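PDB 2QDR: uncharacterized protein from Nostoc punctiforme, which is of unknown function but has the double-stranded beta-helix fold of the cupin clan and may act as a dioxygenase. Local coordinates for residues 80-85 against 93-98; 157-162 against 282-287; 231-236 against 296-301; 246-251 against 273-278. All coordinates share one frame; numbering follows the deposited sequence.

Contact 1 of 4, residues 80-85 against 93-98; sequences SRRLLT and TSRVVL
Strands 80-85 and 93-98 pair antiparallel at 162°, with Ser80-Val97, Arg82-Arg95 and Thr85-Thr93 as hydrogen-bonded pairs and Arg81-Val96 and Leu83-Ser94 as non-hydrogen-bonded ones. Arg82 and Arg95 lie side by side and point the same way, their guanidinium groups stacked with planes 6° apart and centres separated by 3.8 Å. The Arg95 chain is extended from CG to NE, whereas Arg82 bends at chi3 (-76°), which turns NE back toward its neighbour. The closest atoms of the stack, Arg82 NH1 and Arg95 NH1, are both donors 3.5 Å apart. A salt bridge from Arg95 to the Glu155 carboxylate probably offsets the like charges, while Asn59 OD1 accepts a hydrogen bond from Arg95 NH1. Val97 CG2 comes up near the plane of the Arg82 group, 3.5 Å from Arg82 NH2.

The two strands form a beta hairpin in the eight-stranded antiparallel sheet, and strand 154-160 pairs with the other edge of 92-98. A classic beta bulge interrupts the register: Leu84 and Thr85 both face Thr93, whose O receives weak bonds from Leu84 N (3.0 Å) and Thr85 N (3.3 Å). On the sheet face bearing Arg81 and Ser94, Arg81 CD touches Ser94 OG at 3.5 Å.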
loop_
_atom_site.group_PDB
_atom_site.type_symbol
_atom_site.label_atom_id
_atom_site.label_comp_id
_atom_site.label_asym_id
_atom_site.label_seq_id
_atom_site.Cartn_x
_atom_site.Cartn_y
_atom_site.Cartn_z
ATOM N N SER A 80 23.633 44.976 3.846
ATOM C CA SER A 80 22.442 45.804 3.892
ATOM C C SER A 80 21.400 44.947 4.551
ATOM O O SER A 80 21.573 43.730 4.595
ATOM C CB SER A 80 21.975 46.177 2.500
ATOM O OG SER A 80 21.409 45.055 1.850
ATOM N N ARG A 81 20.319 45.553 5.044
ATOM C CA ARG A 81 19.243 44.781 5.673
ATOM C C ARG A 81 17.862 45.410 5.509
ATOM O O ARG A 81 17.689 46.615 5.676
ATOM C CB ARG A 81 19.497 44.568 7.171
ATOM C CG ARG A 81 18.472 43.606 7.809
ATOM C CD ARG A 81 18.766 43.249 9.244
ATOM N NE ARG A 81 18.634 44.385 10.149
ATOM C CZ ARG A 81 18.756 44.326 11.479
ATOM N NH1 ARG A 81 19.013 43.169 12.110
ATOM N NH2 ARG A 81 18.610 45.442 12.196
ATOM N N ARG A 82 16.906 44.545 5.173
ATOM C CA ARG A 82 15.493 44.854 5.022
ATOM C C ARG A 82 14.869 44.053 6.138
ATOM O O ARG A 82 14.815 42.836 6.049
ATOM C CB ARG A 82 14.966 44.500 3.625
ATOM C CG ARG A 82 15.251 45.636 2.665
ATOM C CD ARG A 82 15.057 45.380 1.200
ATOM N NE ARG A 82 16.155 44.586 0.650
ATOM C CZ ARG A 82 16.440 44.442 -0.648
ATOM N NH1 ARG A 82 15.733 45.069 -1.597
ATOM N NH2 ARG A 82 17.483 43.683 -1.006
ATOM N N LEU A 83 14.468 44.738 7.206
ATOM C CA LEU A 83 13.887 44.108 8.378
ATOM C C LEU A 83 12.396 43.812 8.132
ATOM O O LEU A 83 11.574 44.722 8.122
ATOM C CB LEU A 83 14.101 45.023 9.583
ATOM C CG LEU A 83 13.867 44.444 10.975
ATOM C CD1 LEU A 83 14.923 43.403 11.336
ATOM C CD2 LEU A 83 13.870 45.559 12.010
ATOM N N LEU A 84 12.065 42.536 7.920
ATOM C CA LEU A 84 10.682 42.090 7.635
ATOM C C LEU A 84 9.757 42.044 8.854
ATOM O O LEU A 84 8.684 42.663 8.848
ATOM C CB LEU A 84 10.712 40.719 6.952
ATOM C CG LEU A 84 11.106 40.618 5.459
ATOM C CD1 LEU A 84 12.158 41.597 4.981
ATOM C CD2 LEU A 84 11.548 39.170 5.121
ATOM N N THR A 85 10.140 41.263 9.862
ATOM C CA THR A 85 9.383 41.144 11.115
ATOM C C THR A 85 10.340 41.006 12.268
ATOM O O THR A 85 11.454 40.511 12.096
ATOM C CB THR A 85 8.430 39.919 11.191
ATOM O OG1 THR A 85 9.177 38.705 11.024
ATOM C CG2 THR A 85 7.358 39.997 10.139
ATOM N N THR A 93 13.323 38.400 11.378
ATOM C CA THR A 93 13.449 37.813 10.048
ATOM C C THR A 93 13.783 38.986 9.151
ATOM O O THR A 93 13.171 40.053 9.276
ATOM C CB THR A 93 12.191 37.087 9.556
ATOM O OG1 THR A 93 11.928 35.965 10.404
ATOM C CG2 THR A 93 12.381 36.584 8.114
ATOM N N SER A 94 14.754 38.803 8.265
ATOM C CA SER A 94 15.170 39.889 7.383
ATOM C C SER A 94 15.871 39.399 6.126
ATOM O O SER A 94 16.364 38.276 6.061
ATOM C CB SER A 94 16.050 40.866 8.170
ATOM O OG SER A 94 17.075 40.183 8.853
ATOM N N ARG A 95 15.866 40.266 5.122
ATOM C CA ARG A 95 16.470 40.011 3.833
ATOM C C ARG A 95 17.745 40.836 3.818
ATOM O O ARG A 95 17.691 42.072 3.742
ATOM C CB ARG A 95 15.507 40.431 2.745
ATOM C CG ARG A 95 15.946 40.143 1.327
ATOM C CD ARG A 95 14.952 40.783 0.415
ATOM N NE ARG A 95 15.268 40.664 -1.002
ATOM C CZ ARG A 95 14.645 41.351 -1.965
ATOM N NH1 ARG A 95 13.681 42.240 -1.684
ATOM N NH2 ARG A 95 15.008 41.182 -3.229
ATOM N N VAL A 96 18.886 40.156 3.934
ATOM C CA VAL A 96 20.185 40.825 3.957
ATOM C C VAL A 96 20.892 40.633 2.626
ATOM O O VAL A 96 20.581 39.690 1.894
ATOM C CB VAL A 96 21.111 40.337 5.130
ATOM C CG1 VAL A 96 20.443 40.570 6.485
ATOM C CG2 VAL A 96 21.527 38.867 4.996
ATOM N N VAL A 97 21.809 41.548 2.304
ATOM C CA VAL A 97 22.584 41.462 1.074
ATOM C C VAL A 97 24.044 41.678 1.431
ATOM O O VAL A 97 24.426 42.770 1.858
ATOM C CB VAL A 97 22.146 42.476 0.007
ATOM C CG1 VAL A 97 22.983 42.311 -1.283
ATOM C CG2 VAL A 97 20.647 42.325 -0.259
ATOM N N LEU A 98 24.843 40.628 1.259
ATOM C CA LEU A 98 26.266 40.658 1.539
ATOM C C LEU A 98 27.013 40.998 0.247
ATOM O O LEU A 98 26.718 40.412 -0.794
ATOM C CB LEU A 98 26.715 39.306 2.079
ATOM C CG LEU A 98 25.978 38.816 3.329
ATOM C CD1 LEU A 98 26.545 37.484 3.768
ATOM C CD2 LEU A 98 26.049 39.809 4.488
#

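Contact 2 of 4, residues 157-162 against 282-287; sequences LWMENG and FVRVDR
Met159, modelled as selenomethionine, slides past Arg284 in the opposite direction, with CG 3.4 Å from Arg284 NH2 and CB over one face of the guanidinium. The Met159 chain bends at chi3 (-71°), which brings CE toward Phe282, and the two side chains meet tip to tip, CE to Phe282 CZ at 3.7 Å. Leu157 CD1 sits above one face of the same ring, offset toward the rim, in a CH-pi contact 4.0 Å from the Phe282 centroid.

Leu157 and the Met159 methyl on Phe282 make up the apolar portion of this tight part, which is built by side chains alone, because the strands belong to different sheets, the eight-stranded and the seven-stranded one. Their axes stay 11.6 Å apart while running in nearly the same direction (11°). The looser part is the pair of Asn161 and Arg284, joined by a single bent bond: Arg284 NH1 donates to Asn161 OD1 at 3.3 Å (138° at the hydrogen), with the donor above the carbonyl plane.

The stronger partners of Arg284 are Glu241 and Glu114, and Asn161 ND2 also bonds to Glu114. The buried guanidinium therefore sits in a network of carboxylates and amide, in which the carboxylates probably compensate its charge where the two sheets face each other.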
loop_
_atom_site.group_PDB
_atom_site.type_symbol
_atom_site.label_atom_id
_atom_site.label_comp_id
_atom_site.label_asym_id
_atom_site.label_seq_id
_atom_site.Cartn_x
_atom_site.Cartn_y
_atom_site.Cartn_z
ATOM N N LEU A 157 17.909 35.041 3.615
ATOM C CA LEU A 157 16.874 35.222 4.620
ATOM C C LEU A 157 17.624 34.983 5.923
ATOM O O LEU A 157 17.989 33.849 6.221
ATOM C CB LEU A 157 15.701 34.257 4.478
ATOM C CG LEU A 157 14.837 34.390 3.224
ATOM C CD1 LEU A 157 13.791 33.278 3.191
ATOM C CD2 LEU A 157 14.170 35.759 3.144
ATOM N N TRP A 158 17.898 36.058 6.657
ATOM C CA TRP A 158 18.631 36.009 7.915
ATOM C C TRP A 158 17.626 35.950 9.053
ATOM O O TRP A 158 16.913 36.923 9.296
ATOM C CB TRP A 158 19.514 37.244 8.021
ATOM C CG TRP A 158 20.457 37.263 9.157
ATOM C CD1 TRP A 158 20.232 37.752 10.412
ATOM C CD2 TRP A 158 21.818 36.822 9.132
ATOM N NE1 TRP A 158 21.371 37.623 11.176
ATOM C CE2 TRP A 158 22.357 37.056 10.412
ATOM C CE3 TRP A 158 22.633 36.248 8.150
ATOM C CZ2 TRP A 158 23.676 36.725 10.743
ATOM C CZ3 TRP A 158 23.946 35.925 8.475
ATOM C CH2 TRP A 158 24.450 36.158 9.764
HETATM N N MSE A 159 17.589 34.823 9.758
HETATM C CA MSE A 159 16.624 34.585 10.845
HETATM C C MSE A 159 17.229 34.401 12.242
HETATM O O MSE A 159 17.695 33.325 12.584
HETATM C CB MSE A 159 15.799 33.352 10.457
HETATM C CG MSE A 159 14.868 33.619 9.290
HETATM SE SE MSE A 159 14.209 32.058 8.382
HETATM C CE MSE A 159 15.831 31.487 7.484
ATOM N N GLU A 160 17.187 35.463 13.038
ATOM C CA GLU A 160 17.700 35.479 14.410
ATOM C C GLU A 160 16.555 35.022 15.310
ATOM O O GLU A 160 15.556 35.716 15.377
ATOM C CB GLU A 160 18.158 36.880 14.776
ATOM C CG GLU A 160 19.193 37.479 13.806
ATOM C CD GLU A 160 19.645 38.873 14.188
ATOM O OE1 GLU A 160 19.248 39.390 15.259
ATOM O OE2 GLU A 160 20.405 39.463 13.405
ATOM N N ASN A 161 16.685 33.880 15.997
ATOM C CA ASN A 161 15.583 33.321 16.815
ATOM C C ASN A 161 15.677 33.337 18.340
ATOM O O ASN A 161 14.643 33.294 19.007
ATOM C CB ASN A 161 15.379 31.852 16.447
ATOM C CG ASN A 161 15.101 31.626 14.983
ATOM O OD1 ASN A 161 14.659 32.516 14.254
ATOM N ND2 ASN A 161 15.333 30.402 14.550
ATOM N N GLY A 162 16.891 33.334 18.884
ATOM C CA GLY A 162 17.126 33.325 20.336
ATOM C C GLY A 162 16.357 34.331 21.178
ATOM O O GLY A 162 15.825 35.328 20.664
ATOM N N PHE A 282 9.196 29.496 0.616
ATOM C CA PHE A 282 9.939 29.173 1.831
ATOM C C PHE A 282 8.938 29.427 2.940
ATOM O O PHE A 282 8.391 30.528 3.012
ATOM C CB PHE A 282 11.160 30.068 2.010
ATOM C CG PHE A 282 11.908 29.851 3.303
ATOM C CD1 PHE A 282 12.935 28.925 3.382
ATOM C CD2 PHE A 282 11.612 30.612 4.438
ATOM C CE1 PHE A 282 13.647 28.741 4.577
ATOM C CE2 PHE A 282 12.323 30.434 5.630
ATOM C CZ PHE A 282 13.336 29.493 5.699
ATOM N N VAL A 283 8.673 28.426 3.776
ATOM C CA VAL A 283 7.692 28.555 4.853
ATOM C C VAL A 283 8.281 28.131 6.178
ATOM O O VAL A 283 9.110 27.222 6.221
ATOM C CB VAL A 283 6.451 27.682 4.577
ATOM C CG1 VAL A 283 5.358 27.927 5.631
ATOM C CG2 VAL A 283 5.915 27.960 3.189
ATOM N N ARG A 284 7.824 28.766 7.253
ATOM C CA ARG A 284 8.288 28.454 8.587
ATOM C C ARG A 284 7.074 28.544 9.542
ATOM O O ARG A 284 6.402 29.567 9.582
ATOM C CB ARG A 284 9.454 29.389 8.898
ATOM C CG ARG A 284 10.260 28.986 10.070
ATOM C CD ARG A 284 11.688 29.519 10.029
ATOM N NE ARG A 284 11.836 30.958 10.223
ATOM C CZ ARG A 284 12.172 31.573 11.360
ATOM N NH1 ARG A 284 12.410 30.909 12.486
ATOM N NH2 ARG A 284 12.292 32.890 11.378
ATOM N N VAL A 285 6.778 27.450 10.259
ATOM C CA VAL A 285 5.615 27.320 11.170
ATOM C C VAL A 285 6.029 26.778 12.534
ATOM O O VAL A 285 6.751 25.794 12.587
ATOM C CB VAL A 285 4.540 26.379 10.531
ATOM C CG1 VAL A 285 3.355 26.141 11.454
ATOM C CG2 VAL A 285 4.042 26.942 9.218
ATOM N N ASP A 286 5.517 27.367 13.622
ATOM C CA ASP A 286 5.899 26.963 15.005
ATOM C C ASP A 286 4.941 25.976 15.702
ATOM O O ASP A 286 4.861 25.957 16.933
ATOM C CB ASP A 286 6.127 28.213 15.895
ATOM C CG ASP A 286 4.833 28.950 16.299
ATOM O OD1 ASP A 286 3.742 28.712 15.739
ATOM O OD2 ASP A 286 4.928 29.792 17.222
ATOM N N ARG A 287 4.248 25.142 14.930
ATOM C CA ARG A 287 3.315 24.166 15.497
ATOM C C ARG A 287 3.196 22.955 14.594
ATOM O O ARG A 287 3.335 23.076 13.386
ATOM C CB ARG A 287 1.930 24.790 15.697
ATOM C CG ARG A 287 0.922 23.833 16.320
ATOM C CD ARG A 287 -0.360 24.478 16.716
ATOM N NE ARG A 287 -1.155 23.530 17.485
ATOM C CZ ARG A 287 -2.250 23.811 18.195
ATOM N NH1 ARG A 287 -2.728 25.048 18.292
ATOM N NH2 ARG A 287 -2.858 22.826 18.854
#

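Contact 3 of 4, residues 231-236 against 296-301; sequences KYQMIQ and LSYAPQ
The ring of Tyr298 is met obliquely by Ile235 CD1, 4.0 Å from Tyr298 CG, and by Gln233 OE1, while Pro300 CD of its own segment lies over the centre of one face, 3.5 Å above the ring plane. Trp127 of a second subunit makes an edge-to-face contact with this ring, and the Tyr298 hydroxyl is hydrogen-bonded to the backbone of Gln128 of that subunit. Gln233 runs alongside Tyr298, pointing the same way, with its amide plane turned 65° from the ring. The Gln233 chain is extended beyond CG and crosses Pro300 at about a right angle, with NE2 3.8 Å from Pro300 CD. Tyr232 has Lys231 CB over the centre of one ring face. Ser297 CB and Ala299 CB approach that ring obliquely, the latter 4.0 Å from Tyr232 CD1.

The backbones pair antiparallel at 141°. Gln233 N to Tyr298 O is 2.7 Å, and Ile235 N to Leu296 O is 2.9 Å; each pair is completed by the reciprocal bond. Ile235 and Leu296 meet CB to CB at 4.1 Å on the sheet face that also carries Gln233 and Tyr298.

Strand 296-298, close to the end of the modelled chain, contributes to a subunit interface. Its union with strand 233-236 of the six-stranded sheet is an antiparallel strand pairing within the chain, in a cupin-type beta fold.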
loop_
_atom_site.group_PDB
_atom_site.type_symbol
_atom_site.label_atom_id
_atom_site.label_comp_id
_atom_site.label_asym_id
_atom_site.label_seq_id
_atom_site.Cartn_x
_atom_site.Cartn_y
_atom_site.Cartn_z
ATOM N N LYS A 231 -10.134 26.319 -2.101
ATOM C CA LYS A 231 -11.608 26.424 -1.974
ATOM C C LYS A 231 -12.181 27.231 -0.826
ATOM O O LYS A 231 -13.149 27.949 -1.048
ATOM C CB LYS A 231 -12.245 24.997 -2.013
ATOM C CG LYS A 231 -11.929 24.287 -3.343
ATOM C CD LYS A 231 -11.886 22.768 -3.253
ATOM C CE LYS A 231 -11.242 22.189 -4.529
ATOM N NZ LYS A 231 -10.979 20.734 -4.436
ATOM N N TYR A 232 -11.594 27.150 0.371
ATOM C CA TYR A 232 -12.129 27.840 1.536
ATOM C C TYR A 232 -11.089 28.701 2.237
ATOM O O TYR A 232 -9.928 28.727 1.850
ATOM C CB TYR A 232 -12.633 26.777 2.513
ATOM C CG TYR A 232 -13.221 25.549 1.847
ATOM C CD1 TYR A 232 -14.431 25.606 1.162
ATOM C CD2 TYR A 232 -12.563 24.317 1.913
ATOM C CE1 TYR A 232 -14.958 24.474 0.542
ATOM C CE2 TYR A 232 -13.088 23.183 1.303
ATOM C CZ TYR A 232 -14.284 23.265 0.624
ATOM O OH TYR A 232 -14.804 22.133 0.025
ATOM N N GLN A 233 -11.521 29.420 3.268
ATOM C CA GLN A 233 -10.616 30.227 4.069
ATOM C C GLN A 233 -10.009 29.261 5.075
ATOM O O GLN A 233 -10.480 28.124 5.192
ATOM C CB GLN A 233 -11.325 31.370 4.793
ATOM C CG GLN A 233 -12.059 32.323 3.863
ATOM C CD GLN A 233 -12.693 33.499 4.587
ATOM O OE1 GLN A 233 -12.100 34.102 5.483
ATOM N NE2 GLN A 233 -13.890 33.860 4.159
HETATM N N MSE A 234 -8.976 29.701 5.792
HETATM C CA MSE A 234 -8.315 28.859 6.797
HETATM C C MSE A 234 -8.001 29.565 8.111
HETATM O O MSE A 234 -7.254 30.538 8.144
HETATM C CB MSE A 234 -7.001 28.312 6.264
HETATM C CG MSE A 234 -7.126 27.343 5.114
HETATM SE SE MSE A 234 -5.301 26.901 4.573
HETATM C CE MSE A 234 -5.628 26.027 3.045
ATOM N N ILE A 235 -8.563 29.040 9.190
ATOM C CA ILE A 235 -8.311 29.556 10.518
ATOM C C ILE A 235 -7.023 28.819 10.916
ATOM O O ILE A 235 -6.986 27.582 10.957
ATOM C CB ILE A 235 -9.485 29.316 11.466
ATOM C CG1 ILE A 235 -10.744 29.997 10.909
ATOM C CG2 ILE A 235 -9.124 29.823 12.872
ATOM C CD1 ILE A 235 -12.024 29.627 11.599
ATOM N N GLN A 236 -5.964 29.588 11.148
ATOM C CA GLN A 236 -4.650 29.055 11.475
ATOM C C GLN A 236 -4.251 29.306 12.929
ATOM O O GLN A 236 -3.644 30.339 13.219
ATOM C CB GLN A 236 -3.612 29.666 10.516
ATOM C CG GLN A 236 -3.826 29.244 9.054
ATOM C CD GLN A 236 -2.733 29.727 8.090
ATOM O OE1 GLN A 236 -1.800 30.427 8.477
ATOM N NE2 GLN A 236 -2.858 29.349 6.821
ATOM N N LEU A 296 -8.119 24.685 10.162
ATOM C CA LEU A 296 -9.571 24.625 10.059
ATOM C C LEU A 296 -10.114 25.333 8.831
ATOM O O LEU A 296 -10.011 26.557 8.735
ATOM C CB LEU A 296 -10.167 25.291 11.311
ATOM C CG LEU A 296 -9.541 24.942 12.665
ATOM C CD1 LEU A 296 -10.203 25.735 13.794
ATOM C CD2 LEU A 296 -9.633 23.465 12.912
ATOM N N SER A 297 -10.675 24.579 7.888
ATOM C CA SER A 297 -11.273 25.186 6.695
ATOM C C SER A 297 -12.544 25.927 7.114
ATOM O O SER A 297 -13.349 25.399 7.877
ATOM C CB SER A 297 -11.554 24.163 5.603
ATOM O OG SER A 297 -10.327 23.691 5.071
ATOM N N TYR A 298 -12.690 27.151 6.607
ATOM C CA TYR A 298 -13.798 28.052 6.928
ATOM C C TYR A 298 -14.421 28.652 5.659
ATOM O O TYR A 298 -13.697 29.070 4.758
ATOM C CB TYR A 298 -13.242 29.119 7.886
ATOM C CG TYR A 298 -14.162 30.248 8.272
ATOM C CD1 TYR A 298 -15.368 29.998 8.912
ATOM C CD2 TYR A 298 -13.761 31.586 8.121
ATOM C CE1 TYR A 298 -16.201 31.053 9.312
ATOM C CE2 TYR A 298 -14.582 32.646 8.531
ATOM C CZ TYR A 298 -15.798 32.371 9.127
ATOM O OH TYR A 298 -16.627 33.403 9.505
ATOM N N ALA A 299 -15.756 28.668 5.586
ATOM C CA ALA A 299 -16.477 29.207 4.416
ATOM C C ALA A 299 -17.848 29.768 4.837
ATOM O O ALA A 299 -18.874 29.119 4.660
ATOM C CB ALA A 299 -16.618 28.150 3.348
ATOM N N PRO A 300 -17.865 30.987 5.408
ATOM C CA PRO A 300 -19.125 31.587 5.860
ATOM C C PRO A 300 -20.075 32.030 4.733
ATOM O O PRO A 300 -19.615 32.423 3.658
ATOM C CB PRO A 300 -18.652 32.814 6.646
ATOM C CG PRO A 300 -17.343 33.156 6.064
ATOM C CD PRO A 300 -16.711 31.876 5.676
ATOM N N GLN A 301 -21.382 31.967 5.011
ATOM C CA GLN A 301 -22.458 32.350 4.085
ATOM C C GLN A 301 -23.009 33.740 4.416
ATOM O O GLN A 301 -22.433 34.479 5.219
ATOM C CB GLN A 301 -23.594 31.341 4.168
ATOM C CG GLN A 301 -23.191 29.851 4.058
ATOM C CD GLN A 301 -22.385 29.484 2.798
ATOM O OE1 GLN A 301 -21.265 29.955 2.587
ATOM N NE2 GLN A 301 -22.923 28.559 2.015
#

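Contact 4 of 4, residues 246-251 against 273-278; sequences TGYCDV and HITDDG
Thr275 places its hydroxyl over the centre of the Tyr248 ring and there makes three bonds: OG1 donates to Tyr248 O at 2.8 Å, and accepts from Gly278 N at 2.8 Å and weakly from Asp277 N. Acceptance from the nitrogen three residues on defines an ST motif, which here shapes the turn that follows in residues 275-278 of the cupin-like beta fold. OG1 is anti to the backbone N of Thr275 (chi1 170°), and Thr275 CB also lies above the ring face in a CH-pi contact.

Tyr248 and Thr275 slide past each other in opposite directions, CG of Tyr248 standing between its backbone N and carbonyl carbon (chi1 82°). The Tyr248 OH accepts from Asp276 N at 2.9 Å in a nearly straight bond (164°), while Asp277 CG sits at the ring edge, the carboxylate plane steeply inclined to the ring. Arg255 adds a cation-pi contact with this ring and a salt bridge to Asp250, and Asp276 pairs with Lys131 of a neighbouring subunit.

The chain turns a corner at 246-247, so strand 248-251 leaves the sheet of strand 240-245. Positive phi favours glycine at Gly247, where a CB would also clash with Gly278 O; that same oxygen accepts from Tyr248 N at 3.1 Å. Regular antiparallel pairing is seen at Asp250 and Ile274, joined by two backbone bonds, Asp250 N to Ile274 O at 2.7 Å being one.

An unidentified ligand is modelled at His273 NE2, a doubtful link. Cys249 SG approaches the edge of the imidazole, 3.7 Å from His273 CD2, and Val251 CG2 lies over one face, 3.8 Å from His273 CE1.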
loop_
_atom_site.group_PDB
_atom_site.type_symbol
_atom_site.label_atom_id
_atom_site.label_comp_id
_atom_site.label_asym_id
_atom_site.label_seq_id
_atom_site.Cartn_x
_atom_site.Cartn_y
_atom_site.Cartn_z
ATOM N N THR A 246 9.409 31.807 -6.246
ATOM C CA THR A 246 9.079 31.803 -7.665
ATOM C C THR A 246 7.566 31.594 -7.850
ATOM O O THR A 246 6.891 31.086 -6.954
ATOM C CB THR A 246 9.938 30.756 -8.448
ATOM O OG1 THR A 246 9.931 31.090 -9.838
ATOM C CG2 THR A 246 9.446 29.343 -8.251
ATOM N N GLY A 247 7.048 32.004 -9.005
ATOM C CA GLY A 247 5.627 31.863 -9.321
ATOM C C GLY A 247 4.772 32.829 -8.537
ATOM O O GLY A 247 5.251 33.901 -8.151
ATOM N N TYR A 248 3.506 32.463 -8.321
ATOM C CA TYR A 248 2.591 33.311 -7.556
ATOM C C TYR A 248 1.487 32.548 -6.879
ATOM O O TYR A 248 1.262 31.379 -7.152
ATOM C CB TYR A 248 1.887 34.360 -8.447
ATOM C CG TYR A 248 0.663 33.878 -9.236
ATOM C CD1 TYR A 248 0.792 33.325 -10.511
ATOM C CD2 TYR A 248 -0.636 34.027 -8.719
ATOM C CE1 TYR A 248 -0.320 32.911 -11.225
ATOM C CE2 TYR A 248 -1.744 33.597 -9.430
ATOM C CZ TYR A 248 -1.574 33.043 -10.686
ATOM O OH TYR A 248 -2.652 32.620 -11.420
ATOM N N CYS A 249 0.782 33.260 -6.012
ATOM C CA CYS A 249 -0.386 32.722 -5.331
ATOM C C CYS A 249 -1.287 33.853 -4.865
ATOM O O CYS A 249 -0.879 34.696 -4.066
ATOM C CB CYS A 249 -0.030 31.832 -4.155
ATOM S SG CYS A 249 -1.526 31.138 -3.421
ATOM N N ASP A 250 -2.495 33.890 -5.422
ATOM C CA ASP A 250 -3.488 34.881 -5.055
ATOM C C ASP A 250 -4.063 34.392 -3.754
ATOM O O ASP A 250 -4.396 33.226 -3.653
ATOM C CB ASP A 250 -4.613 35.023 -6.091
ATOM C CG ASP A 250 -4.126 35.523 -7.437
ATOM O OD1 ASP A 250 -3.054 36.138 -7.506
ATOM O OD2 ASP A 250 -4.834 35.331 -8.436
ATOM N N VAL A 251 -4.099 35.258 -2.751
ATOM C CA VAL A 251 -4.684 34.931 -1.458
ATOM C C VAL A 251 -5.635 36.114 -1.214
ATOM O O VAL A 251 -5.221 37.206 -0.829
ATOM C CB VAL A 251 -3.628 34.617 -0.358
ATOM C CG1 VAL A 251 -2.497 35.652 -0.311
ATOM C CG2 VAL A 251 -4.313 34.459 0.992
ATOM N N HIS A 273 -6.905 30.623 -1.389
ATOM C CA HIS A 273 -5.669 30.612 -2.164
ATOM C C HIS A 273 -5.924 30.079 -3.555
ATOM O O HIS A 273 -6.470 28.982 -3.695
ATOM C CB HIS A 273 -4.624 29.709 -1.540
ATOM C CG HIS A 273 -4.025 30.228 -0.271
ATOM N ND1 HIS A 273 -4.742 30.395 0.895
ATOM C CD2 HIS A 273 -2.737 30.516 0.035
ATOM C CE1 HIS A 273 -3.933 30.820 1.852
ATOM N NE2 HIS A 273 -2.709 30.892 1.358
ATOM N N ILE A 274 -5.534 30.838 -4.580
ATOM C CA ILE A 274 -5.708 30.407 -5.970
ATOM C C ILE A 274 -4.467 30.782 -6.781
ATOM O O ILE A 274 -3.909 31.858 -6.600
ATOM C CB ILE A 274 -6.987 30.993 -6.654
ATOM C CG1 ILE A 274 -8.245 30.823 -5.771
ATOM C CG2 ILE A 274 -7.192 30.353 -8.057
ATOM C CD1 ILE A 274 -9.576 31.338 -6.378
ATOM N N THR A 275 -4.036 29.873 -7.658
ATOM C CA THR A 275 -2.893 30.103 -8.550
ATOM C C THR A 275 -2.947 29.161 -9.750
ATOM O O THR A 275 -2.978 27.945 -9.593
ATOM C CB THR A 275 -1.519 29.996 -7.846
ATOM O OG1 THR A 275 -0.488 29.992 -8.842
ATOM C CG2 THR A 275 -1.372 28.744 -7.008
ATOM N N ASP A 276 -3.002 29.748 -10.942
ATOM C CA ASP A 276 -3.045 28.991 -12.182
ATOM C C ASP A 276 -1.652 28.545 -12.607
ATOM O O ASP A 276 -1.538 27.584 -13.351
ATOM C CB ASP A 276 -3.687 29.818 -13.301
ATOM C CG ASP A 276 -5.153 30.142 -13.040
ATOM O OD1 ASP A 276 -5.850 29.393 -12.313
ATOM O OD2 ASP A 276 -5.623 31.140 -13.607
ATOM N N ASP A 277 -0.612 29.235 -12.137
ATOM C CA ASP A 277 0.786 28.934 -12.484
ATOM C C ASP A 277 1.532 28.079 -11.463
ATOM O O ASP A 277 2.438 27.330 -11.839
ATOM C CB ASP A 277 1.571 30.251 -12.676
ATOM C CG ASP A 277 1.063 31.088 -13.853
ATOM O OD1 ASP A 277 0.098 30.682 -14.542
ATOM O OD2 ASP A 277 1.622 32.184 -14.076
ATOM N N GLY A 278 1.177 28.203 -10.185
ATOM C CA GLY A 278 1.839 27.464 -9.120
ATOM C C GLY A 278 3.021 28.288 -8.626
ATOM O O GLY A 278 3.158 29.458 -9.004
#

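From the N terminus, contact 1 closes first, with seven residues between its segments, making a local hairpin. Contact 2 opens at 157-162 beside it, since strand 154-160 neighbours strand 92-98 in the same sheet, and closes only at 282-287, after 119 residues. Within that span contact 3 opens at 231-236, and contact 4 opens at 246-251 and closes at 273-278. Contact 4 is therefore nested inside both contact 2 and contact 3, while contacts 2 and 3 cross, contact 3 closing last at 296-301. Contacts 3 and 4 share the six-stranded sheet, their centres about 18 Å apart; contact 2 joins the eight- and seven-stranded sheets.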